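Local atomic coordinates of YECBM32 (Yersinia enterocolitica, PDB entry 2JDA), a protein that binds polygalacturonic acid, the backbone of pectin, as a periplasmic carbohydrate-binding module with a bound calcium ion. Residues Q9-T14 and Q47-K52; D51-I56 and P107-Y112; S74-N79 and L87-E92. One frame throughout, in Å; residues are numbered along the deposited sequence.

The three contacts sample the two sheets of a beta-sandwich and the corners joining them. Contacts 1 and 3 hold the outermost strands, 10-15 and 85-92, on opposite edges of the five-stranded antiparallel sheet; their centres are about 16 Å apart and they do not touch. Contact 2 belongs to the other sheet, pairing strand 53-63 with strand 107-110. It takes over from contact 1 at the corner Asp51-Lys52, with centres about 10 Å apart, and is joined to contact 3, about 14 Å away between centres, where Lys111 and Tyr112 meet Ser78. The corners at Asp51-Lys52 and Lys111 carry the chain between the two sheets. Along the chain contact 3 is nested inside the loop closed by contact 2.

Contact 1: residues Q9-T14 and Q47-K52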
loop_
_atom_site.group_PDB
_atom_site.type_symbol
_atom_site.label_atom_id
_atom_site.label_comp_id
_atom_site.label_asym_id
_atom_site.label_seq_id
_atom_site.Cartn_x
_atom_site.Cartn_y
_atom_site.Cartn_z
ATOM N N GLN A 9 -10.977 7.722 -4.605
ATOM C CA GLN A 9 -11.077 8.322 -3.275
ATOM C C GLN A 9 -10.997 7.223 -2.240
ATOM O O GLN A 9 -11.833 6.354 -2.232
ATOM C CB GLN A 9 -12.432 9.041 -3.125
ATOM C CG GLN A 9 -12.645 9.613 -1.684
ATOM C CD GLN A 9 -13.973 10.348 -1.451
ATOM O OE1 GLN A 9 -14.869 10.324 -2.302
ATOM N NE2 GLN A 9 -14.101 10.981 -0.257
ATOM N N ILE A 10 -10.001 7.310 -1.371
ATOM C CA ILE A 10 -9.940 6.446 -0.187
ATOM C C ILE A 10 -10.725 7.101 0.928
ATOM O O ILE A 10 -10.327 8.189 1.412
ATOM C CB ILE A 10 -8.471 6.185 0.214
ATOM C CG1 ILE A 10 -7.717 5.454 -0.920
ATOM C CG2 ILE A 10 -8.399 5.386 1.529
ATOM C CD1 ILE A 10 -6.218 5.500 -0.814
ATOM N N VAL A 11 -11.837 6.502 1.300
ATOM C CA VAL A 11 -12.713 7.054 2.357
ATOM C C VAL A 11 -12.485 6.499 3.748
ATOM O O VAL A 11 -12.862 7.118 4.732
ATOM C CB VAL A 11 -14.213 6.876 2.044
ATOM C CG1 VAL A 11 -14.552 7.610 0.792
ATOM C CG2 VAL A 11 -14.659 5.420 1.964
ATOM N N ALA A 12 -11.781 5.391 3.864
ATOM C CA ALA A 12 -11.571 4.773 5.169
ATOM C C ALA A 12 -10.350 3.886 5.071
ATOM O O ALA A 12 -10.148 3.232 4.063
ATOM C CB ALA A 12 -12.755 3.996 5.583
ATOM N N VAL A 13 -9.547 3.924 6.109
ATOM C CA VAL A 13 -8.366 3.085 6.225
ATOM C C VAL A 13 -8.460 2.358 7.552
ATOM O O VAL A 13 -8.812 2.978 8.581
ATOM C CB VAL A 13 -7.045 3.882 6.168
ATOM C CG1 VAL A 13 -5.832 2.948 6.298
ATOM C CG2 VAL A 13 -6.971 4.701 4.932
ATOM N N THR A 14 -8.137 1.069 7.552
ATOM C CA THR A 14 -8.042 0.279 8.775
ATOM C C THR A 14 -6.724 -0.470 8.719
ATOM O O THR A 14 -6.139 -0.658 7.650
ATOM C CB THR A 14 -9.228 -0.671 8.966
ATOM O OG1 THR A 14 -9.376 -1.490 7.794
ATOM C CG2 THR A 14 -10.508 0.072 9.147
ATOM N N GLN A 47 -5.775 -1.702 5.076
ATOM C CA GLN A 47 -6.916 -1.887 4.175
ATOM C C GLN A 47 -7.509 -0.550 3.818
ATOM O O GLN A 47 -7.781 0.266 4.669
ATOM C CB GLN A 47 -7.952 -2.785 4.813
ATOM C CG GLN A 47 -9.217 -3.010 3.999
ATOM C CD GLN A 47 -10.174 -3.932 4.703
ATOM O OE1 GLN A 47 -9.825 -5.082 4.936
ATOM N NE2 GLN A 47 -11.365 -3.427 5.087
ATOM N N LEU A 48 -7.648 -0.325 2.528
ATOM C CA LEU A 48 -8.127 0.910 1.915
ATOM C C LEU A 48 -9.526 0.673 1.406
ATOM O O LEU A 48 -9.744 -0.255 0.585
ATOM C CB LEU A 48 -7.222 1.327 0.772
ATOM C CG LEU A 48 -5.751 1.332 1.065
ATOM C CD1 LEU A 48 -4.966 1.585 -0.206
ATOM C CD2 LEU A 48 -5.394 2.307 2.151
ATOM N N GLU A 49 -10.485 1.446 1.890
ATOM C CA GLU A 49 -11.859 1.396 1.384
ATOM C C GLU A 49 -12.075 2.584 0.497
ATOM O O GLU A 49 -11.791 3.718 0.892
ATOM C CB GLU A 49 -12.873 1.426 2.542
ATOM C CG GLU A 49 -14.331 1.395 2.079
ATOM C CD GLU A 49 -15.323 1.464 3.225
ATOM O OE1 GLU A 49 -14.963 1.051 4.369
ATOM O OE2 GLU A 49 -16.495 1.859 2.932
ATOM N N LEU A 50 -12.525 2.309 -0.727
ATOM C CA LEU A 50 -12.858 3.346 -1.709
ATOM C C LEU A 50 -14.303 3.797 -1.511
ATOM O O LEU A 50 -15.100 3.104 -0.897
ATOM C CB LEU A 50 -12.635 2.845 -3.131
ATOM C CG LEU A 50 -11.257 2.218 -3.384
ATOM C CD1 LEU A 50 -11.141 1.777 -4.823
ATOM C CD2 LEU A 50 -10.153 3.192 -3.033
ATOM N N ASP A 51 -14.646 4.906 -2.154
ATOM C CA ASP A 51 -16.020 5.428 -2.017
ATOM C C ASP A 51 -17.069 4.491 -2.619
ATOM O O ASP A 51 -18.204 4.376 -2.143
ATOM C CB ASP A 51 -16.076 6.840 -2.633
ATOM C CG ASP A 51 -15.813 6.840 -4.139
ATOM O OD1 ASP A 51 -14.739 6.352 -4.607
ATOM O OD2 ASP A 51 -16.662 7.350 -4.939
ATOM N N LYS A 52 -16.689 3.770 -3.684
ATOM C CA LYS A 52 -17.545 2.778 -4.291
ATOM C C LYS A 52 -16.717 1.715 -5.015
ATOM O O LYS A 52 -15.529 1.939 -5.298
ATOM C CB LYS A 52 -18.458 3.418 -5.359
ATOM C CG LYS A 52 -17.706 4.190 -6.389
ATOM C CD LYS A 52 -18.601 4.817 -7.489
ATOM C CE LYS A 52 -17.695 5.770 -8.244
ATOM N NZ LYS A 52 -16.939 5.099 -9.360
HETATM O O HOH W 1 -13.292 7.409 -6.397
HETATM O O HOH W 2 -10.547 -0.286 5.549
#
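Val13 and Leu48 lie side by side and point the same way, CG2 of Val13 resting 4.0 Å from CD2 of Leu48. Both belong to the inward face of an antiparallel strand pair, where Leu48 also reaches Ile131 and Ile133 of the other sheet. On the reverse face Thr14 and Gln47 run alongside each other: OG1 of Thr14, placed between its backbone N and carbonyl carbon (chi1 54°), sits 3.5 Å from CB of Gln47. A water bonded to that hydroxyl also donates to the carbonyl O of Gln47, while side-chain OE1 of Gln47 hydrogen-bonds a glycerol, probably from the crystallisation liquor.

Toward the other end Ile10 and Leu50 diverge, although Ile10 still slants across Leu50, CG1 to CD2 at 3.9 Å. Val11 meets Asp51 at about a right angle, its CG1 lying 3.8 Å from CB of Asp51. Gln9 also crosses Asp51 nearly perpendicularly, yet its amide plane is turned only 29° from the carboxylate. There a second water accepts from N of Gln9 and donates to OD1 of Asp51, which has Gln54 as a further partner.

The backbone register shifts by one residue between Ile10 and Ala12, which accompanies this change. Glu49 O takes a 2.8 Å bond from Val11 N and a weak one from Ala12 N, while Glu49 N gives a nearly straight bond to Ala12 O. Two residues thus face one, a classic beta bulge in the edge strand of a five-stranded antiparallel sheet, a sheet consistent with the F5/8 type C beta-sandwich.

Contact 2: residues D51-I56 and P107-Y112; sequences DKEQSI and PVTAKY
An antiparallel strand pair in the second sheet of the beta-sandwich brings Gln54, Ser55 and Ile56 against Ala110, Thr109 and Val108. Gln54 and Ala110 exchange two backbone hydrogen bonds, as do Ile56 and Val108, the shortest of the four being Ile56 N to Val108 O at 2.7 Å. Between them Ser55 and Thr109 form a non-hydrogen-bonded pair, and their hydroxyls, too far apart to bond directly, share one water, 2.9 Å from OG of Ser55 and 2.8 Å from OG1 of Thr109.

On the reverse face, which Gln54 shares, Ile56, Val108 and Ala110 form an apolar group. Ile56 places CG1 beside its backbone N, anti to the carbonyl carbon (chi1 -43°), and this branch comes within 4.0 Å of CB of Ala110; CB of Ile56 meets CG2 of Val108. Tyr77 from strand 71-78 packs on both Val108 and Ala110, and Leu50 on Ile56, so this group turns into the interior of this F5/8 type C fold, between its two sheets.

At the corner where the chain passes from one sheet to the other, the side-chain amide of Gln54 ties down the turn. Its NE2 donates to OD1 of Asp51 and, at 2.9 Å, to O of Lys52; both acceptors lie close to the amide plane, although OD1 is approached from above its own carboxylate plane. Across the strands Glu53 and Lys111 cross at about a right angle through their aliphatic parts, CG of Glu53 lying 3.9 Å from CB of Lys111, while Glu53 OE1 and Lys111 NZ remain 6.7 Å apart.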
loop_
_atom_site.group_PDB
_atom_site.type_symbol
_atom_site.label_atom_id
_atom_site.label_comp_id
_atom_site.label_asym_id
_atom_site.label_seq_id
_atom_site.Cartn_x
_atom_site.Cartn_y
_atom_site.Cartn_z
ATOM N N ASP A 51 -14.646 4.906 -2.154
ATOM C CA ASP A 51 -16.020 5.428 -2.017
ATOM C C ASP A 51 -17.069 4.491 -2.619
ATOM O O ASP A 51 -18.204 4.376 -2.143
ATOM C CB ASP A 51 -16.076 6.840 -2.633
ATOM C CG ASP A 51 -15.813 6.840 -4.139
ATOM O OD1 ASP A 51 -14.739 6.352 -4.607
ATOM O OD2 ASP A 51 -16.662 7.350 -4.939
ATOM N N LYS A 52 -16.689 3.770 -3.684
ATOM C CA LYS A 52 -17.545 2.778 -4.291
ATOM C C LYS A 52 -16.717 1.715 -5.015
ATOM O O LYS A 52 -15.529 1.939 -5.298
ATOM C CB LYS A 52 -18.458 3.418 -5.359
ATOM C CG LYS A 52 -17.706 4.190 -6.389
ATOM C CD LYS A 52 -18.601 4.817 -7.489
ATOM C CE LYS A 52 -17.695 5.770 -8.244
ATOM N NZ LYS A 52 -16.939 5.099 -9.360
ATOM N N GLU A 53 -17.368 0.617 -5.337
ATOM C CA GLU A 53 -16.779 -0.364 -6.238
ATOM C C GLU A 53 -16.473 0.298 -7.575
ATOM O O GLU A 53 -17.314 0.981 -8.187
ATOM C CB GLU A 53 -17.653 -1.597 -6.535
ATOM C CG GLU A 53 -18.116 -2.469 -5.428
ATOM C CD GLU A 53 -18.930 -3.641 -5.920
ATOM O OE1 GLU A 53 -19.387 -4.369 -5.049
ATOM O OE2 GLU A 53 -19.199 -3.843 -7.156
ATOM N N GLN A 54 -15.246 0.118 -8.045
ATOM C CA GLN A 54 -14.813 0.749 -9.262
ATOM C C GLN A 54 -13.588 0.058 -9.858
ATOM O O GLN A 54 -12.970 -0.790 -9.213
ATOM C CB GLN A 54 -14.509 2.202 -9.016
ATOM C CG GLN A 54 -13.354 2.428 -8.031
ATOM C CD GLN A 54 -13.320 3.864 -7.557
ATOM O OE1 GLN A 54 -12.798 4.733 -8.260
ATOM N NE2 GLN A 54 -13.898 4.110 -6.392
ATOM N N SER A 55 -13.234 0.428 -11.080
ATOM C CA SER A 55 -12.122 -0.171 -11.786
ATOM C C SER A 55 -10.831 0.342 -11.225
ATOM O O SER A 55 -10.685 1.547 -10.962
ATOM C CB SER A 55 -12.218 0.150 -13.258
ATOM O OG SER A 55 -13.457 -0.364 -13.748
ATOM N N ILE A 56 -9.915 -0.598 -11.000
ATOM C CA ILE A 56 -8.581 -0.325 -10.443
ATOM C C ILE A 56 -7.552 -0.752 -11.468
ATOM O O ILE A 56 -7.565 -1.916 -11.919
ATOM C CB ILE A 56 -8.327 -1.152 -9.157
ATOM C CG1 ILE A 56 -9.513 -1.181 -8.220
ATOM C CG2 ILE A 56 -7.020 -0.755 -8.537
ATOM C CD1 ILE A 56 -9.780 0.068 -7.700
ATOM N N PRO A 107 -6.592 -4.827 -14.974
ATOM C CA PRO A 107 -7.594 -4.122 -14.179
ATOM C C PRO A 107 -8.635 -5.018 -13.591
ATOM O O PRO A 107 -9.094 -5.967 -14.183
ATOM C CB PRO A 107 -8.187 -3.118 -15.157
ATOM C CG PRO A 107 -7.066 -2.900 -16.151
ATOM C CD PRO A 107 -6.392 -4.189 -16.293
ATOM N N VAL A 108 -9.027 -4.649 -12.361
ATOM C CA VAL A 108 -10.043 -5.347 -11.579
ATOM C C VAL A 108 -11.070 -4.347 -11.087
ATOM O O VAL A 108 -10.855 -3.146 -11.135
ATOM C CB VAL A 108 -9.424 -6.092 -10.364
ATOM C CG1 VAL A 108 -8.346 -7.068 -10.817
ATOM C CG2 VAL A 108 -8.872 -5.137 -9.335
ATOM N N THR A 109 -12.211 -4.859 -10.631
ATOM C CA THR A 109 -13.202 -4.082 -9.924
ATOM C C THR A 109 -13.063 -4.367 -8.446
ATOM O O THR A 109 -13.005 -5.521 -8.006
ATOM C CB THR A 109 -14.583 -4.485 -10.423
ATOM O OG1 THR A 109 -14.716 -4.014 -11.778
ATOM C CG2 THR A 109 -15.672 -3.831 -9.596
ATOM N N ALA A 110 -13.009 -3.299 -7.642
ATOM C CA ALA A 110 -12.876 -3.473 -6.196
ATOM C C ALA A 110 -13.446 -2.269 -5.452
ATOM O O ALA A 110 -13.436 -1.155 -5.978
ATOM C CB ALA A 110 -11.420 -3.681 -5.793
ATOM N N LYS A 111 -13.912 -2.524 -4.222
ATOM C CA LYS A 111 -14.182 -1.466 -3.237
ATOM C C LYS A 111 -13.088 -1.396 -2.175
ATOM O O LYS A 111 -12.918 -0.379 -1.572
ATOM C CB LYS A 111 -15.536 -1.672 -2.575
ATOM C CG LYS A 111 -15.944 -0.590 -1.617
ATOM C CD LYS A 111 -17.393 -0.801 -1.226
ATOM C CE LYS A 111 -17.829 0.102 -0.124
ATOM N NZ LYS A 111 -19.245 -0.213 0.234
ATOM N N TYR A 112 -12.354 -2.488 -1.974
ATOM C CA TYR A 112 -11.331 -2.569 -0.947
ATOM C C TYR A 112 -10.035 -3.095 -1.544
ATOM O O TYR A 112 -10.026 -4.055 -2.353
ATOM C CB TYR A 112 -11.699 -3.512 0.188
ATOM C CG TYR A 112 -13.017 -3.190 0.859
ATOM C CD1 TYR A 112 -13.082 -2.405 1.999
ATOM C CD2 TYR A 112 -14.203 -3.740 0.399
ATOM C CE1 TYR A 112 -14.301 -2.143 2.600
ATOM C CE2 TYR A 112 -15.410 -3.479 1.023
ATOM C CZ TYR A 112 -15.444 -2.679 2.136
ATOM O OH TYR A 112 -16.666 -2.407 2.764
HETATM O O HOH W 3 -15.647 -1.424 -12.081
#

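Contact 3: residues S74-N79 and L87-E92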
loop_
_atom_site.group_PDB
_atom_site.type_symbol
_atom_site.label_atom_id
_atom_site.label_comp_id
_atom_site.label_asym_id
_atom_site.label_seq_id
_atom_site.Cartn_x
_atom_site.Cartn_y
_atom_site.Cartn_z
ATOM N N SER A 74 2.090 -8.262 0.004
ATOM C CA SER A 74 1.116 -8.818 -0.913
ATOM C C SER A 74 -0.062 -7.875 -1.045
ATOM O O SER A 74 -0.332 -7.131 -0.124
ATOM C CB SER A 74 0.633 -10.212 -0.450
ATOM O OG SER A 74 1.720 -11.106 -0.383
ATOM N N ILE A 75 -0.737 -7.891 -2.191
ATOM C CA ILE A 75 -1.895 -7.005 -2.428
ATOM C C ILE A 75 -3.078 -7.816 -2.823
ATOM O O ILE A 75 -2.968 -8.687 -3.694
ATOM C CB ILE A 75 -1.668 -5.991 -3.560
ATOM C CG1 ILE A 75 -0.374 -5.249 -3.395
ATOM C CG2 ILE A 75 -2.802 -4.999 -3.631
ATOM C CD1 ILE A 75 0.018 -4.439 -4.610
ATOM N N PHE A 76 -4.211 -7.519 -2.194
ATOM C CA PHE A 76 -5.475 -8.206 -2.385
ATOM C C PHE A 76 -6.577 -7.202 -2.683
ATOM O O PHE A 76 -6.482 -6.028 -2.286
ATOM C CB PHE A 76 -5.873 -9.051 -1.161
ATOM C CG PHE A 76 -4.894 -10.113 -0.844
ATOM C CD1 PHE A 76 -5.034 -11.386 -1.382
ATOM C CD2 PHE A 76 -3.781 -9.839 -0.063
ATOM C CE1 PHE A 76 -4.073 -12.375 -1.092
ATOM C CE2 PHE A 76 -2.844 -10.806 0.215
ATOM C CZ PHE A 76 -2.993 -12.070 -0.341
ATOM N N TYR A 77 -7.596 -7.672 -3.387
ATOM C CA TYR A 77 -8.758 -6.839 -3.648
ATOM C C TYR A 77 -10.046 -7.589 -3.330
ATOM O O TYR A 77 -10.117 -8.815 -3.316
ATOM C CB TYR A 77 -8.786 -6.320 -5.090
ATOM C CG TYR A 77 -8.972 -7.385 -6.165
ATOM C CD1 TYR A 77 -10.223 -7.622 -6.728
ATOM C CD2 TYR A 77 -7.907 -8.167 -6.596
ATOM C CE1 TYR A 77 -10.381 -8.622 -7.741
ATOM C CE2 TYR A 77 -8.073 -9.160 -7.573
ATOM C CZ TYR A 77 -9.301 -9.357 -8.157
ATOM O OH TYR A 77 -9.419 -10.364 -9.125
ATOM N N SER A 78 -11.113 -6.826 -3.095
ATOM C CA SER A 78 -12.403 -7.380 -2.680
ATOM C C SER A 78 -13.508 -6.354 -2.908
ATOM O O SER A 78 -13.255 -5.140 -2.885
ATOM C CB SER A 78 -12.370 -7.700 -1.172
ATOM O OG SER A 78 -13.570 -8.224 -0.682
ATOM N N ASN A 79 -14.717 -6.865 -3.114
ATOM C CA ASN A 79 -15.886 -6.021 -3.095
ATOM C C ASN A 79 -16.609 -5.999 -1.752
ATOM O O ASN A 79 -17.363 -5.064 -1.486
ATOM C CB ASN A 79 -16.860 -6.462 -4.183
ATOM C CG ASN A 79 -16.389 -6.080 -5.554
ATOM O OD1 ASN A 79 -15.703 -5.078 -5.732
ATOM N ND2 ASN A 79 -16.797 -6.873 -6.555
ATOM N N LEU A 87 -3.924 -9.580 -6.160
ATOM C CA LEU A 87 -3.317 -8.926 -7.318
ATOM C C LEU A 87 -1.915 -9.419 -7.522
ATOM O O LEU A 87 -1.512 -9.613 -8.684
ATOM C CB LEU A 87 -3.261 -7.444 -7.168
ATOM C CG LEU A 87 -4.537 -6.647 -7.278
ATOM C CD1 LEU A 87 -4.280 -5.150 -7.079
ATOM C CD2 LEU A 87 -5.237 -6.911 -8.651
ATOM N N ALA A 88 -1.175 -9.631 -6.437
ATOM C CA ALA A 88 0.145 -10.221 -6.415
ATOM C C ALA A 88 0.544 -10.551 -4.990
ATOM O O ALA A 88 0.181 -9.846 -4.049
ATOM C CB ALA A 88 1.179 -9.262 -7.069
ATOM N N GLU A 89 1.324 -11.596 -4.819
ATOM C CA GLU A 89 1.800 -12.008 -3.519
ATOM C C GLU A 89 3.331 -12.056 -3.489
ATOM O O GLU A 89 3.981 -12.365 -4.522
ATOM C CB GLU A 89 1.218 -13.345 -3.091
ATOM C CG GLU A 89 -0.267 -13.344 -2.891
ATOM C CD GLU A 89 -0.765 -14.614 -2.216
ATOM O OE1 GLU A 89 -0.558 -14.798 -0.982
ATOM O OE2 GLU A 89 -1.417 -15.408 -2.916
ATOM N N GLY A 90 3.906 -11.755 -2.329
ATOM C CA GLY A 90 5.340 -11.869 -2.089
ATOM C C GLY A 90 6.183 -10.923 -2.945
ATOM O O GLY A 90 7.253 -11.295 -3.425
ATOM N N LEU A 91 5.709 -9.711 -3.150
ATOM C CA LEU A 91 6.456 -8.633 -3.775
ATOM C C LEU A 91 7.450 -8.003 -2.819
ATOM O O LEU A 91 7.252 -8.071 -1.615
ATOM C CB LEU A 91 5.512 -7.463 -4.199
ATOM C CG LEU A 91 4.405 -7.823 -5.166
ATOM C CD1 LEU A 91 3.519 -6.672 -5.457
ATOM C CD2 LEU A 91 5.009 -8.261 -6.475
ATOM N N GLU A 92 8.480 -7.360 -3.342
ATOM C CA GLU A 92 9.314 -6.439 -2.578
ATOM C C GLU A 92 9.344 -5.110 -3.283
ATOM O O GLU A 92 9.451 -5.060 -4.524
ATOM C CB GLU A 92 10.744 -6.942 -2.516
ATOM C CG GLU A 92 11.039 -8.089 -1.604
ATOM C CD GLU A 92 12.558 -8.277 -1.591
ATOM O OE1 GLU A 92 13.165 -8.141 -0.559
ATOM O OE2 GLU A 92 13.143 -8.470 -2.679
HETATM O O HOH W 4 0.495 -13.225 0.917
#
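Ser74 uses its hydroxyl to hold the turn at Glu89 and Gly90. With OG beside its own backbone N and anti to the carbonyl carbon (chi1 -60°), the oxygen accepts a hydrogen bond of 3.0 Å from Gly90 N and touches CB of Glu89. A water lies between OG of Ser74 and OE1 of Glu89, donating to the carboxylate; OE1 of Glu89 also accepts from a glycerol, probably from the crystallisation liquor. Glu89 slants across Phe76, OE1 standing at the ring edge 3.7 Å from CZ, with carboxylate and ring planes 61° apart.

The segments belong to the hairpin of strands 71-78 and 85-92, interrupted by a classic beta bulge: Ile75 O receives Leu87 N at 2.8 Å and, weakly, Ala88 N, while Ile75 N donates almost straight to Ala88 O.

Leu87 divides its two methyls between neighbours. CD1 lies 3.8 Å from CG2 of Ile75, and CD2 approaches the Tyr77 ring obliquely, 3.6 Å from CD2 of Tyr77. With CG set between its backbone N and carbonyl carbon (chi1 66°), Tyr77 brings the CD2 side of its ring to Leu87. Beyond the hairpin, Ile59 of the opposing sheet packs against both Ile75 and Leu87.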